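Local coordinates for protein ABC transporter (Caldanaerobius, PDB 4G68) that probably binds xylan-derived oligosaccharides outside the cell and delivers them to the membrane part of an ABC transporter, at residues T101-F106 against D137-N142; L219-L224 against G387-W392. All blocks are in the same frame, centred on the assembly; numbering follows the deposited sequence.

In the fold
From the N terminus, the chain runs through the parallel strands 40-45 and 98-102, and the turn that follows the second of these meets the bend ahead of strand 140-141. Contact 1 thus closes a loop of 30 residues that holds helix 108-112. The chain then passes through the long strand 144-160 to helix 217-224, which meets strand 388-389 and the first residue of helix 392-395; contact 2 closes a loop of 162 residues. The two loops follow in series, neither nested nor crossed. Contact 1 ties the end of strand 98-102 to strand 140-141 of the same mixed sheet, contact 2 a helical region to the C-terminal part. Their centres lie 14 Å apart and they do not touch.

Contact 1 (T101-F106 against D137-N142); sequences TWAGGF and DNVTYN
The methyl of Ala103 packs against two side chains of the bend 137-140, with its CB 3.6 Å from Val139 CG1 and 3.7 Å from Asn138 CB. Val139 presents this branch because CG1 stands anti to its own carbonyl carbon (chi1 -61°). Next along the chain, Gly104 meets the end of Tyr141. Tyr141 OH donates a hydrogen bond of 2.6 Å to Gly104 O, arriving in the carbonyl plane on a lone pair with a C=O...O angle of 115°. Gly104 O lies at the edge of the tyrosine ring, near the ring plane. Tyr141 OH also comes within 2.7 Å of Gly104 N, so the hydroxyl sits against both polar backbone atoms of one residue. Gly104 has a positive phi (91°), and with its backbone so turned a beta carbon would collide with the carbonyl O of Ala103, a conformation suited to glycine. The amide of Asn138 reaches past the contact: its ND2 is hydrogen-bonded to Thr319 O. Tyr141 also touches Gln108 and Val111 of helix 108-112. The bend carrying Asn138 and Val139 is a type I beta turn, closed by Thr140 N bonding to Asp137 O at 3.2 Å. Here the end of strand 98-102 meets the turn and short strand that lead into 144-160, in the mixed sheet of a periplasmic-binding-protein-type fold.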
ATOM      1  N   THR C 101      -9.336  -5.832   4.679  1.00 23.30           N
ATOM      2  CA  THR C 101      -9.464  -4.372   4.877  1.00 21.03           C
ATOM      3  C   THR C 101      -8.070  -3.730   5.045  1.00 21.91           C
ATOM      4  O   THR C 101      -7.034  -4.444   4.976  1.00 20.70           O
ATOM      5  CB  THR C 101     -10.377  -4.047   6.065  1.00 20.23           C
ATOM      6  OG1 THR C 101     -10.876  -2.707   5.967  1.00 19.93           O
ATOM      7  CG2 THR C 101      -9.621  -4.252   7.383  1.00 21.79           C
ATOM      8  N   TRP C 102      -8.080  -2.402   5.183  1.00 18.91           N
ATOM      9  CA  TRP C 102      -6.926  -1.606   5.566  1.00 21.86           C
ATOM     10  C   TRP C 102      -7.164  -1.140   6.951  1.00 22.27           C
ATOM     11  O   TRP C 102      -8.160  -0.493   7.259  1.00 22.74           O
ATOM     12  CB  TRP C 102      -6.696  -0.416   4.639  1.00 19.29           C
ATOM     13  CG  TRP C 102      -6.353  -0.881   3.241  1.00 21.93           C
ATOM     14  CD1 TRP C 102      -5.105  -1.173   2.736  1.00 20.62           C
ATOM     15  CD2 TRP C 102      -7.290  -1.149   2.156  1.00 19.70           C
ATOM     16  NE1 TRP C 102      -5.191  -1.608   1.442  1.00 22.82           N
ATOM     17  CE2 TRP C 102      -6.486  -1.596   1.022  1.00 22.44           C
ATOM     18  CE3 TRP C 102      -8.670  -1.055   2.014  1.00 21.26           C
ATOM     19  CZ2 TRP C 102      -7.061  -1.926  -0.211  1.00 21.95           C
ATOM     20  CZ3 TRP C 102      -9.246  -1.359   0.776  1.00 21.59           C
ATOM     21  CH2 TRP C 102      -8.465  -1.799  -0.312  1.00 25.35           C
ATOM     22  N   ALA C 103      -6.261  -1.525   7.824  1.00 25.71           N
ATOM     23  CA  ALA C 103      -6.405  -1.229   9.244  1.00 26.41           C
ATOM     24  C   ALA C 103      -6.092   0.230   9.492  1.00 30.02           C
ATOM     25  O   ALA C 103      -5.444   0.882   8.654  1.00 32.25           O
ATOM     26  CB  ALA C 103      -5.465  -2.096  10.048  1.00 29.20           C
ATOM     27  N   GLY C 104      -6.521   0.714  10.661  1.00 30.84           N
ATOM     28  CA  GLY C 104      -6.363   2.113  11.017  1.00 28.93           C
ATOM     29  C   GLY C 104      -7.573   2.925  10.584  1.00 30.06           C
ATOM     30  O   GLY C 104      -8.720   2.458  10.708  1.00 30.68           O
ATOM     31  N   GLY C 105      -7.302   4.155  10.135  1.00 26.53           N
ATOM     32  CA  GLY C 105      -8.325   5.116   9.617  1.00 26.84           C
ATOM     33  C   GLY C 105      -9.411   4.653   8.660  1.00 28.17           C
ATOM     34  O   GLY C 105     -10.588   5.021   8.852  1.00 28.69           O
ATOM     35  N   PHE C 106      -9.047   3.850   7.650  1.00 24.76           N
ATOM     36  CA  PHE C 106     -10.031   3.326   6.681  1.00 21.73           C
ATOM     37  C   PHE C 106     -11.071   2.489   7.382  1.00 23.62           C
ATOM     38  O   PHE C 106     -12.240   2.494   7.013  1.00 22.02           O
ATOM     39  CB  PHE C 106      -9.325   2.442   5.679  1.00 20.89           C
ATOM     40  CG  PHE C 106     -10.233   1.820   4.632  1.00 22.56           C
ATOM     41  CD1 PHE C 106     -10.487   2.496   3.429  1.00 23.25           C
ATOM     42  CD2 PHE C 106     -10.767   0.528   4.801  1.00 22.20           C
ATOM     43  CE1 PHE C 106     -11.307   1.920   2.438  1.00 26.00           C
ATOM     44  CE2 PHE C 106     -11.553  -0.052   3.796  1.00 22.12           C
ATOM     45  CZ  PHE C 106     -11.812   0.636   2.616  1.00 24.70           C
ATOM     46  N   ASP C 137      -1.267  -3.206  16.515  1.00 29.80           N
ATOM     47  CA  ASP C 137      -1.474  -1.757  16.791  1.00 33.78           C
ATOM     48  C   ASP C 137      -2.551  -1.095  15.900  1.00 34.07           C
ATOM     49  O   ASP C 137      -3.435  -0.396  16.409  1.00 31.08           O
ATOM     50  CB  ASP C 137      -0.159  -0.977  16.665  1.00 33.65           C
ATOM     51  CG  ASP C 137       0.930  -1.513  17.595  1.00 38.25           C
ATOM     52  OD1 ASP C 137       0.633  -2.418  18.404  1.00 36.24           O
ATOM     53  OD2 ASP C 137       2.081  -1.018  17.515  1.00 38.96           O
ATOM     54  N   ASN C 138      -2.470  -1.295  14.578  1.00 30.87           N
ATOM     55  CA  ASN C 138      -3.415  -0.623  13.689  1.00 28.98           C
ATOM     56  C   ASN C 138      -4.857  -1.144  13.734  1.00 27.14           C
ATOM     57  O   ASN C 138      -5.773  -0.361  13.513  1.00 27.75           O
ATOM     58  CB  ASN C 138      -2.888  -0.575  12.262  1.00 28.78           C
ATOM     59  CG  ASN C 138      -1.876   0.522  12.075  1.00 29.37           C
ATOM     60  OD1 ASN C 138      -2.081   1.609  12.550  1.00 23.02           O
ATOM     61  ND2 ASN C 138      -0.778   0.235  11.368  1.00 30.85           N
ATOM     62  N   VAL C 139      -5.043  -2.431  14.039  1.00 21.40           N
ATOM     63  CA  VAL C 139      -6.358  -3.032  14.230  1.00 24.45           C
ATOM     64  C   VAL C 139      -6.925  -2.828  15.659  1.00 24.93           C
ATOM     65  O   VAL C 139      -7.992  -3.322  15.970  1.00 24.36           O
ATOM     66  CB  VAL C 139      -6.369  -4.550  13.865  1.00 25.50           C
ATOM     67  CG1 VAL C 139      -5.991  -4.774  12.388  1.00 26.38           C
ATOM     68  CG2 VAL C 139      -5.432  -5.343  14.775  1.00 27.46           C
ATOM     69  N   THR C 140      -6.200  -2.082  16.503  1.00 23.73           N
ATOM     70  CA  THR C 140      -6.632  -1.784  17.866  1.00 22.57           C
ATOM     71  C   THR C 140      -7.365  -0.418  17.861  1.00 25.80           C
ATOM     72  O   THR C 140      -6.830   0.594  17.398  1.00 24.82           O
ATOM     73  CB  THR C 140      -5.442  -1.743  18.871  1.00 23.31           C
ATOM     74  OG1 THR C 140      -4.757  -3.004  18.854  1.00 21.81           O
ATOM     75  CG2 THR C 140      -5.935  -1.486  20.314  1.00 22.26           C
ATOM     76  N   TYR C 141      -8.613  -0.433  18.330  1.00 23.88           N
ATOM     77  CA  TYR C 141      -9.403   0.776  18.466  1.00 25.67           C
ATOM     78  C   TYR C 141     -10.024   0.791  19.862  1.00 26.83           C
ATOM     79  O   TYR C 141     -10.687  -0.177  20.278  1.00 24.92           O
ATOM     80  CB  TYR C 141     -10.510   0.796  17.423  1.00 24.42           C
ATOM     81  CG  TYR C 141     -10.052   0.683  15.979  1.00 25.01           C
ATOM     82  CD1 TYR C 141      -9.993   1.808  15.150  1.00 23.36           C
ATOM     83  CD2 TYR C 141      -9.695  -0.554  15.447  1.00 24.74           C
ATOM     84  CE1 TYR C 141      -9.568   1.697  13.838  1.00 23.81           C
ATOM     85  CE2 TYR C 141      -9.316  -0.693  14.146  1.00 25.52           C
ATOM     86  CZ  TYR C 141      -9.226   0.427  13.334  1.00 25.91           C
ATOM     87  OH  TYR C 141      -8.845   0.233  12.030  1.00 21.17           O
ATOM     88  N   ASN C 142      -9.801   1.894  20.570  1.00 28.91           N
ATOM     89  CA  ASN C 142     -10.266   2.025  21.939  1.00 29.42           C
ATOM     90  C   ASN C 142      -9.782   0.820  22.772  1.00 26.04           C
ATOM     91  O   ASN C 142     -10.535   0.273  23.557  1.00 27.39           O
ATOM     92  CB  ASN C 142     -11.789   2.098  21.939  1.00 30.95           C
ATOM     93  CG  ASN C 142     -12.309   3.177  21.017  1.00 34.80           C
ATOM     94  OD1 ASN C 142     -12.113   4.371  21.276  1.00 39.36           O
ATOM     95  ND2 ASN C 142     -12.967   2.768  19.916  1.00 32.62           N
TER

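Contact 2 (L219-L224 against G387-W392); sequences LTRDAL and GSVPAW
One face of the Trp392 indole carries Leu224 CD2, 3.5 Å above the plane and offset toward the rim, while a water lies in plane at the edge. The methyl makes a CH-pi contact, Leu224 CD2 standing 3.9 Å from the centroid of the six-membered ring and 28° off its normal, and the two side chains cross at about a right angle. Thr220 approaches the indole obliquely, its CG2 3.5 Å from Trp392 NE1. The edge water accepts from Trp392 NE1 at 2.9 Å and donates to Thr220 OG1, so it bridges the two side chains. An alanine in place of Trp392 removes the indole, and would probably open a gap beside Leu224 CD2 and leave the water on Thr220 OG1 free to shift. His404 stacks on the tryptophan and Phe235 meets it at an inclined angle, placing the ring in an aromatic cluster among helices of this solute-binding-protein fold. Helix 217-224 packs there across strand 388-389 and the start of helix 392-395, with Ala391 at the N-cap. Back on strand 388-389, Val389 CB lies over one face of the Arg221 guanidinium, the two side chains running by one another, oppositely directed. Arg221 is extended from CG to NE (chi3 -152°), and its guanidinium lies by the strand, NH2 coming within 2.7 Å of Ser388 O. Val389 turns CG1 toward Thr220 CG2, 4.0 Å away, and rests CG2 against Arg221 NH1 at 3.7 Å.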
ATOM      1  N   LEU C 219       5.353  15.637  11.907  1.00 25.14           N
ATOM      2  CA  LEU C 219       4.550  16.719  11.345  1.00 24.91           C
ATOM      3  C   LEU C 219       3.403  16.201  10.459  1.00 23.55           C
ATOM      4  O   LEU C 219       2.332  16.821  10.427  1.00 21.13           O
ATOM      5  CB  LEU C 219       5.427  17.725  10.572  1.00 25.40           C
ATOM      6  CG  LEU C 219       4.711  18.838   9.754  1.00 26.89           C
ATOM      7  CD1 LEU C 219       3.917  19.804  10.650  1.00 26.36           C
ATOM      8  CD2 LEU C 219       5.705  19.600   8.875  1.00 25.93           C
ATOM      9  N   THR C 220       3.662  15.128   9.666  1.00 21.23           N
ATOM     10  CA  THR C 220       2.623  14.420   8.956  1.00 21.11           C
ATOM     11  C   THR C 220       1.538  13.916   9.948  1.00 23.37           C
ATOM     12  O   THR C 220       0.333  14.221   9.795  1.00 20.35           O
ATOM     13  CB  THR C 220       3.232  13.231   8.184  1.00 24.07           C
ATOM     14  OG1 THR C 220       3.890  13.733   7.001  1.00 20.91           O
ATOM     15  CG2 THR C 220       2.160  12.231   7.796  1.00 20.29           C
ATOM     16  N   ARG C 221       1.985  13.207  10.980  1.00 25.63           N
ATOM     17  CA  ARG C 221       1.055  12.611  11.949  1.00 26.37           C
ATOM     18  C   ARG C 221       0.151  13.715  12.516  1.00 29.28           C
ATOM     19  O   ARG C 221      -1.055  13.563  12.523  1.00 28.54           O
ATOM     20  CB  ARG C 221       1.812  11.849  13.030  1.00 30.00           C
ATOM     21  CG  ARG C 221       2.376  10.497  12.560  1.00 27.43           C
ATOM     22  CD  ARG C 221       2.792   9.651  13.794  1.00 28.99           C
ATOM     23  NE  ARG C 221       3.877   8.635  13.700  1.00 27.09           N
ATOM     24  CZ  ARG C 221       3.725   7.372  13.272  1.00 30.10           C
ATOM     25  NH1 ARG C 221       2.570   6.904  12.766  1.00 27.52           N
ATOM     26  NH2 ARG C 221       4.807   6.591  13.296  1.00 25.14           N
ATOM     27  N   ASP C 222       0.763  14.836  12.895  1.00 29.72           N
ATOM     28  CA  ASP C 222       0.101  15.990  13.513  1.00 30.00           C
ATOM     29  C   ASP C 222      -0.875  16.704  12.589  1.00 29.76           C
ATOM     30  O   ASP C 222      -1.918  17.171  13.041  1.00 30.56           O
ATOM     31  CB  ASP C 222       1.151  16.990  14.046  1.00 31.70           C
ATOM     32  CG  ASP C 222       1.805  16.517  15.303  1.00 33.10           C
ATOM     33  OD1 ASP C 222       1.277  15.529  15.872  1.00 37.14           O
ATOM     34  OD2 ASP C 222       2.807  17.127  15.747  1.00 29.56           O
ATOM     35  N   ALA C 223      -0.535  16.815  11.305  1.00 30.16           N
ATOM     36  CA  ALA C 223      -1.437  17.410  10.355  1.00 32.70           C
ATOM     37  C   ALA C 223      -2.623  16.482  10.168  1.00 31.85           C
ATOM     38  O   ALA C 223      -3.773  16.951  10.094  1.00 35.42           O
ATOM     39  CB  ALA C 223      -0.743  17.671   9.023  1.00 35.02           C
ATOM     40  N   LEU C 224      -2.358  15.176  10.133  1.00 30.63           N
ATOM     41  CA  LEU C 224      -3.417  14.203   9.852  1.00 29.99           C
ATOM     42  C   LEU C 224      -4.365  14.043  11.057  1.00 29.47           C
ATOM     43  O   LEU C 224      -5.538  13.692  10.878  1.00 28.01           O
ATOM     44  CB  LEU C 224      -2.851  12.849   9.401  1.00 28.81           C
ATOM     45  CG  LEU C 224      -2.030  12.810   8.108  1.00 26.62           C
ATOM     46  CD1 LEU C 224      -1.373  11.459   7.952  1.00 23.84           C
ATOM     47  CD2 LEU C 224      -2.869  13.115   6.885  1.00 32.24           C
ATOM     48  N   GLY C 387      11.149   5.705  11.588  1.00 27.67           N
ATOM     49  CA  GLY C 387       9.716   5.518  11.743  1.00 27.20           C
ATOM     50  C   GLY C 387       8.952   5.347  10.422  1.00 29.83           C
ATOM     51  O   GLY C 387       9.533   5.198   9.349  1.00 30.74           O
ATOM     52  N   SER C 388       7.619   5.372  10.494  1.00 28.69           N
ATOM     53  CA  SER C 388       6.844   5.138   9.308  1.00 28.36           C
ATOM     54  C   SER C 388       5.445   5.566   9.636  1.00 28.54           C
ATOM     55  O   SER C 388       5.102   5.676  10.810  1.00 26.55           O
ATOM     56  CB  SER C 388       6.864   3.647   8.917  1.00 29.55           C
ATOM     57  OG  SER C 388       6.037   2.874   9.809  1.00 29.68           O
ATOM     58  N   VAL C 389       4.659   5.796   8.590  1.00 25.39           N
ATOM     59  CA  VAL C 389       3.270   6.254   8.714  1.00 22.79           C
ATOM     60  C   VAL C 389       2.503   5.762   7.488  1.00 23.24           C
ATOM     61  O   VAL C 389       3.057   5.744   6.383  1.00 19.89           O
ATOM     62  CB  VAL C 389       3.212   7.801   8.842  1.00 22.92           C
ATOM     63  CG1 VAL C 389       3.570   8.496   7.514  1.00 21.98           C
ATOM     64  CG2 VAL C 389       1.861   8.244   9.428  1.00 24.76           C
ATOM     65  N   PRO C 390       1.250   5.287   7.665  1.00 25.20           N
ATOM     66  CA  PRO C 390       0.528   4.766   6.460  1.00 22.05           C
ATOM     67  C   PRO C 390       0.213   5.843   5.432  1.00 22.14           C
ATOM     68  O   PRO C 390       0.220   7.043   5.755  1.00 25.09           O
ATOM     69  CB  PRO C 390      -0.784   4.191   7.049  1.00 25.10           C
ATOM     70  CG  PRO C 390      -0.463   3.901   8.514  1.00 22.33           C
ATOM     71  CD  PRO C 390       0.495   5.016   8.915  1.00 23.69           C
ATOM     72  N   ALA C 391      -0.083   5.426   4.220  1.00 19.89           N
ATOM     73  CA  ALA C 391      -0.516   6.350   3.148  1.00 18.77           C
ATOM     74  C   ALA C 391      -1.724   7.120   3.633  1.00 22.03           C
ATOM     75  O   ALA C 391      -2.583   6.583   4.405  1.00 22.04           O
ATOM     76  CB  ALA C 391      -0.895   5.552   1.940  1.00 20.03           C
ATOM     77  N   TRP C 392      -1.846   8.375   3.192  1.00 21.96           N
ATOM     78  CA  TRP C 392      -2.862   9.281   3.837  1.00 20.10           C
ATOM     79  C   TRP C 392      -4.307   8.898   3.571  1.00 18.72           C
ATOM     80  O   TRP C 392      -5.223   9.191   4.364  1.00 17.75           O
ATOM     81  CB  TRP C 392      -2.573  10.712   3.386  1.00 20.15           C
ATOM     82  CG  TRP C 392      -1.225  11.283   3.870  1.00 19.74           C
ATOM     83  CD1 TRP C 392      -0.072  10.599   4.271  1.00 17.93           C
ATOM     84  CD2 TRP C 392      -0.875  12.698   3.914  1.00 19.47           C
ATOM     85  NE1 TRP C 392       0.936  11.483   4.614  1.00 18.79           N
ATOM     86  CE2 TRP C 392       0.515  12.771   4.398  1.00 20.52           C
ATOM     87  CE3 TRP C 392      -1.571  13.890   3.627  1.00 20.96           C
ATOM     88  CZ2 TRP C 392       1.158  13.988   4.590  1.00 19.91           C
ATOM     89  CZ3 TRP C 392      -0.899  15.084   3.783  1.00 21.11           C
ATOM     90  CH2 TRP C 392       0.445  15.132   4.255  1.00 21.59           C
TER
HETATM   91  O   HOH W   1       3.814  11.717   4.901  1.00 21.00           O